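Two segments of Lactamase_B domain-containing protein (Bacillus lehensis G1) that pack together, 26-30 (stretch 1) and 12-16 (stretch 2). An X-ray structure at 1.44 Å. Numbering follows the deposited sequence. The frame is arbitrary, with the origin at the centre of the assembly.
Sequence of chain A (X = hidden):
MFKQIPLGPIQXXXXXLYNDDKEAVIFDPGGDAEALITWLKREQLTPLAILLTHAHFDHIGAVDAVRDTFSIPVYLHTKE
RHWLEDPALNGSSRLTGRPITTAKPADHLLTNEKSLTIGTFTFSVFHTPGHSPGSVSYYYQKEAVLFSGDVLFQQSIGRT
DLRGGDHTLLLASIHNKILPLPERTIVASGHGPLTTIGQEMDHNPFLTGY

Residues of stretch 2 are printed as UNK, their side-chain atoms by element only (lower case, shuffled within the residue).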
# COMPACT_ATOMS: atom_id res chain seq x y z
N ILE A 26 -2.52 -8.95 3.47
CA ILE A 26 -1.18 -8.54 3.06
C ILE A 26 -1.31 -7.27 2.24
O ILE A 26 -2.12 -7.21 1.32
CB ILE A 26 -0.52 -9.64 2.22
CG1 ILE A 26 -0.39 -10.95 3.01
CG2 ILE A 26 0.84 -9.15 1.72
CD1 ILE A 26 0.07 -12.14 2.16
N PHE A 27 -0.50 -6.25 2.57
CA PHE A 27 -0.42 -5.02 1.80
C PHE A 27 0.94 -4.91 1.15
O PHE A 27 1.96 -5.11 1.81
CB PHE A 27 -0.61 -3.80 2.71
CG PHE A 27 -1.95 -3.74 3.36
CD1 PHE A 27 -2.99 -3.03 2.79
CD2 PHE A 27 -2.18 -4.43 4.54
CE1 PHE A 27 -4.23 -3.00 3.40
CE2 PHE A 27 -3.42 -4.41 5.15
CZ PHE A 27 -4.44 -3.68 4.58
N ASP A 28 0.95 -4.56 -0.13
CA ASP A 28 2.16 -4.15 -0.84
C ASP A 28 3.37 -5.08 -0.67
O ASP A 28 4.42 -4.66 -0.17
CB ASP A 28 2.55 -2.73 -0.46
CG ASP A 28 1.53 -1.69 -0.89
OD1 ASP A 28 0.48 -2.05 -1.45
OD2 ASP A 28 1.79 -0.49 -0.67
N PRO A 29 3.25 -6.35 -1.07
CA PRO A 29 4.41 -7.26 -1.05
C PRO A 29 5.37 -6.94 -2.18
O PRO A 29 5.18 -7.40 -3.32
CB PRO A 29 3.77 -8.64 -1.19
CG PRO A 29 2.55 -8.40 -2.02
CD PRO A 29 2.08 -6.98 -1.70
N GLY A 30 6.41 -6.16 -1.89
CA GLY A 30 7.16 -5.48 -2.92
C GLY A 30 8.41 -6.17 -3.42
O GLY A 30 8.88 -5.87 -4.52
N UNK A 12 10.81 -1.07 0.69
CA UNK A 12 9.41 -0.69 0.78
C UNK A 12 8.71 -1.52 1.84
O UNK A 12 8.92 -2.74 1.95
o UNK A 12 9.45 -0.17 -1.56
c UNK A 12 7.28 -0.54 -0.58
c UNK A 12 8.76 -0.95 -0.57
N UNK A 13 7.85 -0.87 2.62
CA UNK A 13 7.14 -1.54 3.71
C UNK A 13 5.96 -2.31 3.15
O UNK A 13 4.98 -1.72 2.69
c UNK A 13 6.61 -0.51 4.70
o UNK A 13 8.68 -0.37 5.87
c UNK A 13 7.71 0.23 5.42
n UNK A 13 7.55 1.54 5.57
N UNK A 14 6.03 -3.64 3.20
CA UNK A 14 4.81 -4.42 3.19
C UNK A 14 4.20 -4.38 4.58
O UNK A 14 4.86 -4.05 5.56
c UNK A 14 5.10 -5.87 2.82
N UNK A 15 2.93 -4.74 4.67
CA UNK A 15 2.27 -4.88 5.97
C UNK A 15 1.49 -6.18 5.99
O UNK A 15 0.88 -6.56 5.00
c UNK A 15 3.08 -0.43 5.54
c UNK A 15 3.44 -0.98 7.83
c UNK A 15 3.63 -0.13 6.76
c UNK A 15 2.11 -2.43 6.45
c UNK A 15 2.69 -2.12 7.67
o UNK A 15 4.40 1.01 6.94
c UNK A 15 2.31 -1.57 5.39
c UNK A 15 1.33 -3.70 6.28
N UNK A 16 1.51 -6.85 7.14
CA UNK A 16 0.60 -7.96 7.37
C UNK A 16 -0.28 -7.60 8.55
O UNK A 16 0.23 -7.42 9.67
c UNK A 16 1.34 -9.29 7.61
c UNK A 16 2.22 -9.64 6.43
c UNK A 16 0.31 -10.38 7.84
O HOH W 1 7.20 -4.22 0.14
O HOH W 2 2.92 0.14 1.89

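Position 12 carries three side-chain atoms, two carbons and one oxygen, with the first carbon branching to the other two. Its CA-to-CB bond points toward stretch 1, yet no atom of the residue comes within contact distance of that stretch. A branch at CB with one oxygen arm and one carbon arm is the mark of threonine. The link is made by water: water 1 donates to the carbonyl oxygen of Thr-12, O to O 2.9 Å, and to that of Asp-28, O to O 2.8 Å. The side-chain hydroxyl is satisfied elsewhere in the structure.

Position 13 has four side-chain atoms: two carbons in line, the second carrying an oxygen and a nitrogen. The side chain starts away from stretch 1, and at its nearest its CB is 6.8 Å from O of Asp-28, so the backbone does the work here: the carbonyl O of position 13 lies 4.1 Å from CB of Asp-28. The flat fork is a carboxamide, and with just one carbon between it and CA the residue is asparagine, the assignment of oxygen and nitrogen being given by the element labels. Water 2 bridges the same two residues, donating to O of Asn-13 and to OD2 of Asp-28, each 2.9 Å from the water oxygen.

Position 14 shows a single carbon, close against the turning chain of stretch 1: this CB is 3.3 Å from O of Asp-28 and 4.2 Å from CA of Pro-29. One carbon and nothing more makes it alanine. CA of Ala-14 also makes a CA-H...O contact with O of Phe-27, at 3.2 Å.

At position 15, one carbon leads to a six-carbon ring bearing an oxygen at its far end, opposite the attachment. The side chain leaves the sheet on the same face as Phe-27, but its end leads away from stretch 1. What meets the Phe-27 ring is the base of the side chain, with CB of position 15 4.0 Å from CD2 of Phe-27. The ring and its oxygen make this a tyrosine, and the hydroxyl of Tyr-15 is bonded elsewhere in the structure.

Position 16 has three carbons, one branching to two, with no polar atom. It shares the other face with Ile-26, where one of its two branch carbons approaches CG1 of Ile-26 at 4.5 Å, a loose apolar touch. The branched trio is valine, and the carbon in question is CG2 of Val-16.

The contact is built on an antiparallel backbone pairing. Phe-27 N donates to Tyr-15 O at 2.8 Å, and Tyr-15 N returns the bond to Phe-27 O at 3.0 Å, both nearly straight. Tyr-15 O also receives a CA-H...O contact from Ile-26 CA at 3.5 Å. Alternation sends Phe-27 and Tyr-15 to one face, Ile-26 and Val-16 to the other. Beyond Phe-27, where stretch 1 leaves the strand, two waters take over the bridging. The rule to read is economical: backbone bonds set the register, apolar pairs line both faces, and water spans the diverging end.

Stretch 2, residues 12-16: TNAYV
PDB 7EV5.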